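PDB 3TC9: IPT/TIG domain-containing protein from Bacteroides thetaiotaomicron, which is of uncertain function but probably acts as an auxiliary nutrient-binding protein, built from an immunoglobulin-like domain and a six-bladed beta-propeller. Local coordinates for residues Lys180-Cys185 and Asn227-Glu232; Asn207-Arg212 and Thr220-Gly225. All blocks are in the same frame, centred on the assembly; numbering follows the deposited sequence.

Contact 1: residues Lys180-Cys185 and Asn227-Glu232; sequences KVRTIC and NCNGAE. With EDO (1,2-ethanediol), chain U.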
loop_
_atom_site.group_PDB
_atom_site.type_symbol
_atom_site.label_atom_id
_atom_site.label_comp_id
_atom_site.label_asym_id
_atom_site.label_seq_id
_atom_site.Cartn_x
_atom_site.Cartn_y
_atom_site.Cartn_z
ATOM N N LYS B 180 -13.851 34.195 -12.081
ATOM C CA LYS B 180 -14.118 32.759 -12.251
ATOM C C LYS B 180 -12.818 31.922 -12.213
ATOM O O LYS B 180 -12.331 31.485 -13.255
ATOM C CB LYS B 180 -14.895 32.520 -13.558
ATOM C CG LYS B 180 -15.649 31.197 -13.629
ATOM C CD LYS B 180 -16.284 31.050 -15.012
ATOM C CE LYS B 180 -17.122 29.810 -15.151
ATOM N NZ LYS B 180 -17.340 29.451 -16.580
ATOM N N VAL B 181 -12.281 31.680 -10.997
ATOM C CA VAL B 181 -11.058 30.899 -10.802
ATOM C C VAL B 181 -11.349 29.387 -10.989
ATOM O O VAL B 181 -12.177 28.821 -10.280
ATOM C CB VAL B 181 -10.375 31.179 -9.464
ATOM C CG1 VAL B 181 -8.950 30.648 -9.492
ATOM C CG2 VAL B 181 -10.395 32.668 -9.147
ATOM N N ARG B 182 -10.626 28.744 -11.920
ATOM C CA ARG B 182 -10.881 27.368 -12.315
ATOM C C ARG B 182 -9.939 26.336 -11.723
ATOM O O ARG B 182 -10.391 25.264 -11.330
ATOM C CB ARG B 182 -10.825 27.259 -13.856
ATOM C CG ARG B 182 -11.859 28.110 -14.600
ATOM C CD ARG B 182 -13.298 27.768 -14.220
ATOM N NE ARG B 182 -13.604 26.360 -14.462
ATOM C CZ ARG B 182 -14.179 25.895 -15.570
ATOM N NH1 ARG B 182 -14.552 26.728 -16.535
ATOM N NH2 ARG B 182 -14.416 24.600 -15.705
ATOM N N THR B 183 -8.634 26.607 -11.731
ATOM C CA THR B 183 -7.643 25.645 -11.274
ATOM C C THR B 183 -6.541 26.290 -10.470
ATOM O O THR B 183 -6.409 27.514 -10.437
ATOM C CB THR B 183 -6.994 24.862 -12.488
ATOM O OG1 THR B 183 -6.303 25.747 -13.377
ATOM C CG2 THR B 183 -7.975 23.972 -13.253
ATOM N N ILE B 184 -5.744 25.401 -9.835
ATOM C CA ILE B 184 -4.527 25.619 -9.062
ATOM C C ILE B 184 -3.500 24.634 -9.524
ATOM O O ILE B 184 -3.768 23.421 -9.561
ATOM C CB ILE B 184 -4.686 25.459 -7.512
ATOM C CG1 ILE B 184 -5.945 26.064 -6.943
ATOM C CG2 ILE B 184 -3.404 25.868 -6.729
ATOM C CD1 ILE B 184 -6.564 25.186 -5.887
ATOM N N CYS B 185 -2.304 25.130 -9.803
ATOM C CA CYS B 185 -1.154 24.278 -10.038
ATOM C C CYS B 185 0.097 24.997 -9.512
ATOM O O CYS B 185 0.003 26.121 -9.001
ATOM C CB CYS B 185 -1.017 23.799 -11.483
ATOM S SG CYS B 185 -0.819 25.113 -12.713
ATOM N N ASN B 227 -11.166 32.911 -22.152
ATOM C CA ASN B 227 -11.896 31.673 -21.895
ATOM C C ASN B 227 -10.989 30.455 -21.605
ATOM O O ASN B 227 -11.131 29.378 -22.200
ATOM C CB ASN B 227 -12.863 31.408 -23.071
ATOM C CG ASN B 227 -13.789 32.588 -23.338
ATOM O OD1 ASN B 227 -14.457 33.124 -22.444
ATOM N ND2 ASN B 227 -13.810 33.051 -24.563
ATOM N N CYS B 228 -10.094 30.633 -20.642
ATOM C CA CYS B 228 -9.200 29.588 -20.184
ATOM C C CYS B 228 -9.906 28.818 -19.067
ATOM O O CYS B 228 -10.312 29.422 -18.071
ATOM C CB CYS B 228 -7.883 30.190 -19.717
ATOM S SG CYS B 228 -6.648 28.970 -19.234
ATOM N N ASN B 229 -10.055 27.490 -19.229
ATOM C CA ASN B 229 -10.776 26.657 -18.255
ATOM C C ASN B 229 -9.843 25.902 -17.310
ATOM O O ASN B 229 -10.292 25.054 -16.546
ATOM C CB ASN B 229 -11.696 25.664 -18.983
ATOM C CG ASN B 229 -12.404 26.262 -20.174
ATOM O OD1 ASN B 229 -12.170 25.857 -21.296
ATOM N ND2 ASN B 229 -13.196 27.301 -19.965
ATOM N N GLY B 230 -8.565 26.234 -17.331
ATOM C CA GLY B 230 -7.608 25.602 -16.446
ATOM C C GLY B 230 -6.217 25.527 -17.011
ATOM O O GLY B 230 -6.028 25.540 -18.230
ATOM N N ALA B 231 -5.236 25.442 -16.108
ATOM C CA ALA B 231 -3.828 25.311 -16.446
ATOM C C ALA B 231 -3.210 24.226 -15.566
ATOM O O ALA B 231 -3.769 23.886 -14.511
ATOM C CB ALA B 231 -3.101 26.638 -16.279
ATOM N N GLU B 232 -2.092 23.641 -16.013
ATOM C CA GLU B 232 -1.426 22.549 -15.310
ATOM C C GLU B 232 0.044 22.500 -15.715
ATOM O O GLU B 232 0.351 22.630 -16.895
ATOM C CB GLU B 232 -2.144 21.221 -15.642
ATOM C CG GLU B 232 -1.432 19.926 -15.283
ATOM C CD GLU B 232 -1.438 19.462 -13.839
ATOM O OE1 GLU B 232 -1.128 20.283 -12.940
ATOM O OE2 GLU B 232 -1.639 18.242 -13.624
HETATM C C1 EDO U . -13.491 23.579 -12.488
HETATM O O1 EDO U . -12.151 24.044 -12.579
HETATM C C2 EDO U . -13.410 22.081 -12.239
HETATM O O2 EDO U . -14.017 21.757 -10.985
#
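This contact joins two neighbouring blades of the six-bladed beta-propeller, where R182, T183 and C185 of one innermost strand meet N229-E232 at the start of the next. A231 N donates to T183 OG1 at 2.9 Å, nearly straight at 168°. T183 OG1 sits between the backbone N and carbonyl carbon (chi1 62°), which turns it to that amide. G230 lies beside T183; a side chain there would strike T183 CG2, and the backbone angles of G230 also call for glycine. R182 runs alongside N229. Its guanidinium has N229 O over the centre of one face, 4.0 Å above the plane. R182 NH1 forms salt bridges with D198 and E272. N229 ND2 also bonds D198, and N229 OD1 accepts from N243 ND2. An alanine in place of R182 would probably leave E272 without this salt-bridge mate and D198 held less firmly, with a gap over N229. An ethanediol, probably from the crystallisation liquor, lies at the guanidinium edge; R182 NE makes a weak bond of 3.3 Å to its O1. Further along, C185 SG rests 3.7 Å from E232 CA. E232 OE2 is hydrogen-bonded to F277 N. C185 CB is 3.8 Å from E232 OE1.

Contact 2: residues Asn207-Arg212 and Thr220-Gly225; sequences NYILTR and TELTKG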
loop_
_atom_site.group_PDB
_atom_site.type_symbol
_atom_site.label_atom_id
_atom_site.label_comp_id
_atom_site.label_asym_id
_atom_site.label_seq_id
_atom_site.Cartn_x
_atom_site.Cartn_y
_atom_site.Cartn_z
ATOM N N ASN B 207 -3.831 33.486 -16.534
ATOM C CA ASN B 207 -2.991 32.858 -15.516
ATOM C C ASN B 207 -2.289 33.887 -14.651
ATOM O O ASN B 207 -1.665 34.820 -15.143
ATOM C CB ASN B 207 -1.969 31.909 -16.165
ATOM C CG ASN B 207 -2.639 30.735 -16.835
ATOM O OD1 ASN B 207 -3.396 29.989 -16.208
ATOM N ND2 ASN B 207 -2.426 30.574 -18.131
ATOM N N TYR B 208 -2.446 33.720 -13.348
ATOM C CA TYR B 208 -1.878 34.548 -12.296
ATOM C C TYR B 208 -0.914 33.716 -11.489
ATOM O O TYR B 208 -1.127 32.515 -11.338
ATOM C CB TYR B 208 -2.982 35.112 -11.371
ATOM C CG TYR B 208 -3.947 36.062 -12.042
ATOM C CD1 TYR B 208 -5.110 35.591 -12.653
ATOM C CD2 TYR B 208 -3.722 37.435 -12.038
ATOM C CE1 TYR B 208 -6.013 36.463 -13.256
ATOM C CE2 TYR B 208 -4.620 38.318 -12.636
ATOM C CZ TYR B 208 -5.764 37.827 -13.246
ATOM O OH TYR B 208 -6.643 38.682 -13.864
ATOM N N ILE B 209 0.124 34.354 -10.945
ATOM C CA ILE B 209 1.125 33.698 -10.113
ATOM C C ILE B 209 1.082 34.312 -8.690
ATOM O O ILE B 209 1.002 35.533 -8.537
ATOM C CB ILE B 209 2.520 33.751 -10.803
ATOM C CG1 ILE B 209 3.490 32.728 -10.230
ATOM C CG2 ILE B 209 3.130 35.161 -10.937
ATOM C CD1 ILE B 209 4.518 32.208 -11.261
ATOM N N LEU B 210 1.009 33.451 -7.669
ATOM C CA LEU B 210 0.987 33.859 -6.263
ATOM C C LEU B 210 2.253 33.344 -5.613
ATOM O O LEU B 210 2.443 32.135 -5.482
ATOM C CB LEU B 210 -0.270 33.366 -5.509
ATOM C CG LEU B 210 -1.617 34.018 -5.836
ATOM C CD1 LEU B 210 -2.720 33.305 -5.149
ATOM C CD2 LEU B 210 -1.684 35.443 -5.360
ATOM N N THR B 211 3.139 34.266 -5.264
ATOM C CA THR B 211 4.444 34.032 -4.649
ATOM C C THR B 211 4.309 33.460 -3.203
ATOM O O THR B 211 3.450 33.899 -2.432
ATOM C CB THR B 211 5.247 35.349 -4.696
ATOM O OG1 THR B 211 6.351 35.278 -3.798
ATOM C CG2 THR B 211 4.397 36.587 -4.387
ATOM N N ARG B 212 5.179 32.477 -2.859
ATOM C CA ARG B 212 5.242 31.817 -1.539
ATOM C C ARG B 212 5.743 32.809 -0.469
ATOM O O ARG B 212 5.300 32.759 0.684
ATOM C CB ARG B 212 6.160 30.579 -1.601
ATOM C CG ARG B 212 6.300 29.829 -0.273
ATOM C CD ARG B 212 7.258 28.651 -0.361
ATOM N NE ARG B 212 6.717 27.559 -1.173
ATOM C CZ ARG B 212 5.820 26.679 -0.745
ATOM N NH1 ARG B 212 5.356 26.746 0.497
ATOM N NH2 ARG B 212 5.373 25.732 -1.554
ATOM N N THR B 220 0.504 38.466 -9.435
ATOM C CA THR B 220 1.195 38.930 -10.636
ATOM C C THR B 220 0.617 38.140 -11.800
ATOM O O THR B 220 0.276 36.970 -11.645
ATOM C CB THR B 220 2.730 38.790 -10.510
ATOM O OG1 THR B 220 3.162 39.330 -9.264
ATOM C CG2 THR B 220 3.491 39.482 -11.646
ATOM N N GLU B 221 0.473 38.789 -12.946
ATOM C CA GLU B 221 -0.029 38.187 -14.171
ATOM C C GLU B 221 1.103 37.356 -14.788
ATOM O O GLU B 221 2.259 37.778 -14.735
ATOM C CB GLU B 221 -0.510 39.322 -15.093
ATOM C CG GLU B 221 -0.742 38.995 -16.554
ATOM C CD GLU B 221 -0.653 40.223 -17.443
ATOM O OE1 GLU B 221 -1.312 41.244 -17.130
ATOM O OE2 GLU B 221 0.111 40.172 -18.435
ATOM N N LEU B 222 0.782 36.160 -15.324
ATOM C CA LEU B 222 1.764 35.277 -15.963
ATOM C C LEU B 222 1.558 35.282 -17.490
ATOM O O LEU B 222 2.523 35.443 -18.242
ATOM C CB LEU B 222 1.677 33.853 -15.378
ATOM C CG LEU B 222 2.711 32.840 -15.843
ATOM C CD1 LEU B 222 4.082 33.113 -15.241
ATOM C CD2 LEU B 222 2.270 31.462 -15.489
ATOM N N THR B 223 0.298 35.103 -17.926
ATOM C CA THR B 223 -0.142 35.119 -19.330
ATOM C C THR B 223 -1.511 35.828 -19.398
ATOM O O THR B 223 -2.215 35.930 -18.389
ATOM C CB THR B 223 -0.192 33.682 -19.982
ATOM O OG1 THR B 223 -1.174 32.863 -19.341
ATOM C CG2 THR B 223 1.139 32.962 -19.980
ATOM N N LYS B 224 -1.860 36.314 -20.593
ATOM C CA LYS B 224 -3.127 36.946 -20.952
ATOM C C LYS B 224 -3.866 36.011 -21.909
ATOM O O LYS B 224 -3.213 35.307 -22.695
ATOM C CB LYS B 224 -2.884 38.319 -21.624
ATOM C CG LYS B 224 -2.433 39.418 -20.672
ATOM C CD LYS B 224 -2.044 40.698 -21.406
ATOM C CE LYS B 224 -0.552 40.792 -21.644
ATOM N NZ LYS B 224 -0.164 42.075 -22.285
ATOM N N GLY B 225 -5.196 36.006 -21.852
ATOM C CA GLY B 225 -5.978 35.168 -22.751
ATOM C C GLY B 225 -7.419 34.973 -22.339
ATOM O O GLY B 225 -7.736 34.924 -21.146
HETATM O O HOH W 1 3.069 37.114 -7.520
#
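The N207 amide and the Y208 ring are the flat groups of this beta hairpin, the outer two strands of one propeller blade. T223 OG1 lies near the N207 amide plane, 12° out of it, and accepts a bond of 2.9 Å from N207 ND2. The two side chains lie side by side. N207 OD1 bonds T196 OG1, and T223 OG1 bonds N206 OD1. The amide is therefore held at both its nitrogen and its oxygen, which should fix its rotation. The Y208 ring meets T220 O and E221 CA obliquely, with Y208 CD2 4.0 Å from T220 O. Y208 also packs on L178 and N197.

The strands are antiparallel, with a classic beta bulge. L222 and T223 both stand opposite N207, and both their amides reach N207 O. The bond from L222 N is 2.8 Å; the one from T223 N is weak. The bulge shifts the register by one residue between N207 and Y208. N207 N gives a second weak bond to T223 O. Past the bulge, I209 N donates to T220 O at 2.7 Å, nearly straight at 171°. T220 N returns a more bent bond to I209 O.

L222 CD1 meets I209 CD1 at 4.1 Å, the two side chains crossing obliquely. L222 also touches L240 and Y253 of the next blade, so L222 adds apolar packing between the blades. I209 lies alongside T220, with I209 CG2 3.7 Å from T220 CB. One water joins the same two residues: it donates to I209 O and accepts from T220 OG1, at 2.8 Å from each.

In the fold
From the N terminus the chain first forms the immunoglobulin-like domain, then enters the propeller. It reaches 180-185, the innermost strand of one blade, and runs outward through strands 192-197, 205-211 and 219-224. Contact 2 closes the short hairpin between the last two of these. The chain then returns inward, and 227-232 closes contact 1 as the next blade begins. Contact 2 is thus nested inside the longer loop of contact 1. One contact builds a blade at its outer side; the other ties that blade to its neighbour nearer the middle. Their centres are about 11 Å apart. They touch where A231 CB packs 3.4 Å from N207 OD1.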